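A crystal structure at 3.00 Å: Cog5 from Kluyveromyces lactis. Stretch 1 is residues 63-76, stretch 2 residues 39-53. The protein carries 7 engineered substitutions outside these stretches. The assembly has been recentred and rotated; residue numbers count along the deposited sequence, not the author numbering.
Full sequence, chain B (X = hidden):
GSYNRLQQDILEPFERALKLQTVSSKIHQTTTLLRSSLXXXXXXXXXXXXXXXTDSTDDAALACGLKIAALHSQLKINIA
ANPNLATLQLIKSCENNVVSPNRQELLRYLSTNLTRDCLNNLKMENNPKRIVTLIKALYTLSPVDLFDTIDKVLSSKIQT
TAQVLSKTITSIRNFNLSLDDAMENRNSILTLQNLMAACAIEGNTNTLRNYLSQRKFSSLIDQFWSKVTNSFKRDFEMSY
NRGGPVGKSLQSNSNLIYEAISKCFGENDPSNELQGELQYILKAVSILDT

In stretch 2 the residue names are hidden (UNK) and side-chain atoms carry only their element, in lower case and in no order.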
# COMPACT_ATOMS: atom_id res chain seq x y z
N ALA B 63 -17.24 0.75 -1.67
CA ALA B 63 -17.27 2.12 -2.16
C ALA B 63 -16.83 3.09 -1.06
O ALA B 63 -16.15 4.08 -1.33
CB ALA B 63 -18.65 2.47 -2.67
N CYS B 64 -17.21 2.81 0.19
CA CYS B 64 -16.78 3.65 1.31
C CYS B 64 -15.28 3.52 1.53
O CYS B 64 -14.60 4.49 1.85
CB CYS B 64 -17.52 3.29 2.60
SG CYS B 64 -16.96 4.28 4.03
N GLY B 65 -14.77 2.31 1.38
CA GLY B 65 -13.36 2.06 1.59
C GLY B 65 -12.47 2.78 0.60
O GLY B 65 -11.38 3.22 0.94
N LEU B 66 -12.93 2.91 -0.64
CA LEU B 66 -12.16 3.61 -1.65
C LEU B 66 -12.01 5.11 -1.33
O LEU B 66 -10.97 5.71 -1.60
CB LEU B 66 -12.80 3.42 -3.02
CG LEU B 66 -12.15 2.36 -3.92
CD1 LEU B 66 -11.25 1.44 -3.13
CD2 LEU B 66 -13.24 1.57 -4.62
N LYS B 67 -13.05 5.69 -0.76
CA LYS B 67 -13.01 7.09 -0.39
C LYS B 67 -12.00 7.29 0.74
O LYS B 67 -11.20 8.23 0.70
CB LYS B 67 -14.41 7.60 0.02
CG LYS B 67 -15.40 7.73 -1.14
CD LYS B 67 -16.73 8.35 -0.70
CE LYS B 67 -17.69 8.52 -1.88
NZ LYS B 67 -18.99 9.16 -1.50
N ILE B 68 -12.00 6.41 1.75
CA ILE B 68 -11.01 6.51 2.82
C ILE B 68 -9.59 6.37 2.27
O ILE B 68 -8.67 7.05 2.72
CB ILE B 68 -11.25 5.48 3.94
CG1 ILE B 68 -12.50 5.85 4.73
CG2 ILE B 68 -10.05 5.42 4.89
CD1 ILE B 68 -12.75 4.94 5.92
N ALA B 69 -9.41 5.48 1.29
CA ALA B 69 -8.10 5.28 0.68
C ALA B 69 -7.62 6.55 -0.01
O ALA B 69 -6.47 6.96 0.16
CB ALA B 69 -8.14 4.14 -0.30
N ALA B 70 -8.52 7.16 -0.79
CA ALA B 70 -8.23 8.40 -1.50
C ALA B 70 -7.82 9.52 -0.54
O ALA B 70 -6.93 10.33 -0.85
CB ALA B 70 -9.42 8.81 -2.32
N LEU B 71 -8.50 9.58 0.60
CA LEU B 71 -8.16 10.52 1.66
C LEU B 71 -6.72 10.29 2.10
O LEU B 71 -5.98 11.23 2.35
CB LEU B 71 -9.11 10.37 2.84
CG LEU B 71 -9.82 11.61 3.40
CD1 LEU B 71 -8.84 12.69 3.84
CD2 LEU B 71 -10.76 12.18 2.37
N HIS B 72 -6.31 9.04 2.22
CA HIS B 72 -4.94 8.76 2.60
C HIS B 72 -3.96 9.21 1.54
O HIS B 72 -2.83 9.58 1.85
CB HIS B 72 -4.75 7.27 2.90
CG HIS B 72 -5.11 6.92 4.31
ND1 HIS B 72 -4.24 7.07 5.36
CD2 HIS B 72 -6.27 6.46 4.84
CE1 HIS B 72 -4.83 6.70 6.48
NE2 HIS B 72 -6.07 6.33 6.19
N SER B 73 -4.39 9.18 0.29
CA SER B 73 -3.55 9.64 -0.79
C SER B 73 -3.30 11.12 -0.62
O SER B 73 -2.17 11.60 -0.74
CB SER B 73 -4.18 9.36 -2.15
OG SER B 73 -3.77 8.10 -2.62
N GLN B 74 -4.37 11.85 -0.31
CA GLN B 74 -4.30 13.29 -0.12
C GLN B 74 -3.37 13.63 1.03
O GLN B 74 -2.54 14.53 0.92
CB GLN B 74 -5.69 13.86 0.13
CG GLN B 74 -6.67 13.54 -0.99
CD GLN B 74 -6.13 13.88 -2.37
OE1 GLN B 74 -6.06 15.04 -2.76
NE2 GLN B 74 -5.75 12.85 -3.12
N LEU B 75 -3.52 12.91 2.13
CA LEU B 75 -2.67 13.10 3.29
C LEU B 75 -1.19 13.02 2.89
O LEU B 75 -0.41 13.91 3.21
CB LEU B 75 -3.00 12.04 4.35
CG LEU B 75 -3.94 12.37 5.52
CD1 LEU B 75 -3.93 13.87 5.80
CD2 LEU B 75 -5.36 11.84 5.34
N LYS B 76 -0.81 11.95 2.20
CA LYS B 76 0.57 11.79 1.74
C LYS B 76 0.97 12.93 0.82
O LYS B 76 2.12 13.35 0.81
CB LYS B 76 0.78 10.42 1.08
CG LYS B 76 0.78 9.28 2.10
CD LYS B 76 0.71 7.89 1.46
CE LYS B 76 0.50 6.78 2.52
NZ LYS B 76 -0.78 6.89 3.30
N UNK B 39 -5.04 22.87 6.64
CA UNK B 39 -5.57 21.95 5.65
C UNK B 39 -5.43 20.49 6.10
O UNK B 39 -6.36 19.70 5.96
c UNK B 39 -5.48 21.27 3.23
c UNK B 39 -4.96 23.61 3.84
c UNK B 39 -4.87 22.15 4.29
c UNK B 39 -4.39 23.86 2.42
N UNK B 40 -4.27 20.14 6.67
CA UNK B 40 -4.03 18.78 7.16
C UNK B 40 -5.10 18.37 8.16
O UNK B 40 -5.79 17.36 7.98
c UNK B 40 -2.25 16.94 9.61
c UNK B 40 -1.37 15.07 7.78
o UNK B 40 -1.03 13.49 9.55
c UNK B 40 -1.42 14.75 9.12
c UNK B 40 -2.65 18.67 7.80
c UNK B 40 -1.86 15.69 10.04
c UNK B 40 -2.23 17.29 8.27
c UNK B 40 -1.78 16.33 7.36
N UNK B 41 -5.25 19.17 9.21
CA UNK B 41 -6.27 18.96 10.23
C UNK B 41 -7.70 18.82 9.69
O UNK B 41 -8.45 17.93 10.09
c UNK B 41 -6.21 20.09 11.26
c UNK B 41 -7.57 20.33 11.91
c UNK B 41 -5.13 19.76 12.28
N UNK B 42 -8.08 19.71 8.77
CA UNK B 42 -9.41 19.65 8.17
C UNK B 42 -9.62 18.30 7.52
O UNK B 42 -10.74 17.80 7.44
n UNK B 42 -9.50 23.14 7.85
c UNK B 42 -10.31 24.07 8.31
c UNK B 42 -9.59 20.73 7.11
n UNK B 42 -11.53 23.56 8.40
c UNK B 42 -11.49 22.25 7.99
c UNK B 42 -10.22 21.98 7.64
N UNK B 43 -8.52 17.73 7.04
CA UNK B 43 -8.54 16.43 6.39
C UNK B 43 -8.67 15.32 7.40
O UNK B 43 -9.45 14.39 7.22
c UNK B 43 -4.75 16.51 3.74
s UNK B 43 -6.38 16.31 3.05
c UNK B 43 -7.28 16.27 5.56
c UNK B 43 -7.33 17.10 4.32
N UNK B 44 -7.91 15.41 8.48
CA UNK B 44 -8.07 14.48 9.58
C UNK B 44 -9.48 14.53 10.15
O UNK B 44 -10.08 13.50 10.48
c UNK B 44 -4.74 13.91 11.20
c UNK B 44 -7.03 14.77 10.65
c UNK B 44 -5.69 14.26 10.13
c UNK B 44 -7.38 14.10 11.96
N UNK B 45 -10.04 15.73 10.24
CA UNK B 45 -11.43 15.84 10.65
C UNK B 45 -12.31 15.06 9.68
O UNK B 45 -13.10 14.23 10.10
o UNK B 45 -11.11 18.00 11.70
c UNK B 45 -11.84 17.31 10.70
N UNK B 46 -12.11 15.31 8.38
CA UNK B 46 -12.87 14.66 7.31
C UNK B 46 -12.63 13.16 7.27
O UNK B 46 -13.47 12.40 6.79
c UNK B 46 -13.57 15.15 4.89
o UNK B 46 -14.23 17.44 5.31
c UNK B 46 -12.49 15.26 5.95
c UNK B 46 -14.56 16.31 4.92
n UNK B 46 -15.80 16.03 4.51
N UNK B 47 -11.47 12.74 7.77
CA UNK B 47 -11.10 11.33 7.85
C UNK B 47 -11.93 10.62 8.89
O UNK B 47 -12.56 9.60 8.61
c UNK B 47 -9.70 9.12 6.76
c UNK B 47 -9.62 11.17 8.19
c UNK B 47 -8.80 10.11 7.46
c UNK B 47 -7.88 9.40 8.45
N UNK B 48 -11.92 11.15 10.11
CA UNK B 48 -12.68 10.58 11.21
C UNK B 48 -14.18 10.66 11.00
O UNK B 48 -14.95 10.12 11.80
c UNK B 48 -10.69 11.96 14.24
c UNK B 48 -10.94 11.12 13.01
n UNK B 48 -10.29 11.31 15.33
c UNK B 48 -12.34 11.29 12.51
o UNK B 48 -10.89 13.18 14.22
N UNK B 49 -14.60 11.30 9.91
CA UNK B 49 -16.02 11.46 9.63
C UNK B 49 -16.50 10.39 8.64
O UNK B 49 -17.67 10.36 8.26
c UNK B 49 -16.28 12.87 9.08
s UNK B 49 -17.68 15.25 9.21
c UNK B 49 -17.01 15.43 7.56
c UNK B 49 -17.64 13.45 9.41
N UNK B 50 -15.57 9.51 8.26
CA UNK B 50 -15.87 8.37 7.39
C UNK B 50 -15.61 7.06 8.12
O UNK B 50 -14.46 6.61 8.20
c UNK B 50 -13.01 10.15 4.49
c UNK B 50 -15.58 9.41 5.09
s UNK B 50 -14.49 9.57 3.68
c UNK B 50 -15.04 8.43 6.11
N UNK B 51 -16.68 6.45 8.65
CA UNK B 51 -16.59 5.17 9.35
C UNK B 51 -16.57 4.09 8.30
O UNK B 51 -16.68 4.39 7.10
c UNK B 51 -18.76 6.28 9.67
c UNK B 51 -18.08 6.87 8.46
c UNK B 51 -17.88 5.13 10.19
N UNK B 52 -16.42 2.84 8.69
CA UNK B 52 -16.43 1.82 7.67
C UNK B 52 -17.54 0.79 7.89
O UNK B 52 -18.59 1.06 8.48
c UNK B 52 -13.01 0.27 6.45
c UNK B 52 -14.76 1.52 5.14
c UNK B 52 -15.04 1.15 7.62
c UNK B 52 -14.50 0.57 6.31
N UNK B 53 -17.28 -0.39 7.37
CA UNK B 53 -18.06 -1.57 7.59
C UNK B 53 -16.96 -2.61 7.35
O UNK B 53 -16.55 -2.81 6.20
o UNK B 53 -21.45 -1.02 8.20
c UNK B 53 -20.34 -2.70 6.94
c UNK B 53 -19.26 -1.65 6.63
o UNK B 53 -22.33 -3.05 8.17
c UNK B 53 -21.45 -2.22 7.84

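Position 39 carries four carbons, forked at the first with one arm two carbons long, and lies out of reach of stretch 1: Ile-39. Position 40 has one carbon, then a six-carbon ring bearing an oxygen, and a ring carbon lies against the Leu-75 side chain, so it is Tyr-40; its CE1 is 3.5 Å from Leu-75 CD1, an oblique approach to the ring, while its hydroxyl is hydrogen-bonded elsewhere in the structure. Position 41, one carbon carrying two, has its CA-to-CB bond pointing away and is Val-41. Position 42, a five-membered ring of three carbons and two nitrogens beyond one carbon, is also out of reach: His-42.

Position 43 is an unbranched chain of two carbons, sulfur and carbon; its CA-to-CB bond points toward stretch 1, its terminal carbon meets Leu-75 and its sulfur Gln-74. This is Met-43, with CE 3.4 Å from Leu-75 CD1 and SD 3.9 Å from Gln-74 CB. Position 44 repeats the four-carbon fork at the first atom, with its CA-to-CB bond pointing away: Ile-44. Position 45 has one carbon and one oxygen, hence Ser-45, whose OG donates to Val-41 O at 3.1 Å, one turn back. Position 46 has three carbons, the third bearing oxygen and nitrogen, and its end leads off from the other helix: Gln-46.

Position 47 has four carbons forked at the second, its branches touching Ile-68, Leu-71 and His-72: Leu-47. Its CD2 lies 4.2 Å from both Ile-68 CG2 and Leu-71 CB, and its CD1 is 4.2 Å from His-72 NE2. Position 48 has three carbons ending in oxygen and nitrogen, Gln-48; position 49 is an unbranched chain with sulfur third, Met-49. Neither reaches stretch 1. Position 50 has the same pattern, but its CA-to-CB bond points toward the helix and its terminal carbon meets Leu-71: Met-50, with CE 3.7 Å from Leu-71 CG.

Position 51 closes three carbons onto its own nitrogen; its CA-to-CB bond points away, yet its backbone O is 3.1 Å from Cys-64 SG: Pro-51. Position 52, four carbons forked at the second, sets one branch against Cys-64 and Gly-65: Leu-52, its CD1 3.7 Å from Cys-64 SG and 3.8 Å from Gly-65 N. Position 53, three carbons with two oxygens on the third, makes no contact: Glu-53.

The rule is apolar packing without a hydrogen bond across the stretches. The nearly antiparallel helices, 10.6 Å apart at closest approach, leave room for side chains to meet between them: Leu-75 CD1 serves both Tyr-40 and Met-43. A type I turn spans Leu-47 to Met-50, and the loop beyond keeps packing, so the contact outlasts the helix. Together the stretches bury 685 Å², both sides summed, with Leu-75 and Met-50 the most covered.

Stretch 2 39-53: IYVHMISQLQMMPLE
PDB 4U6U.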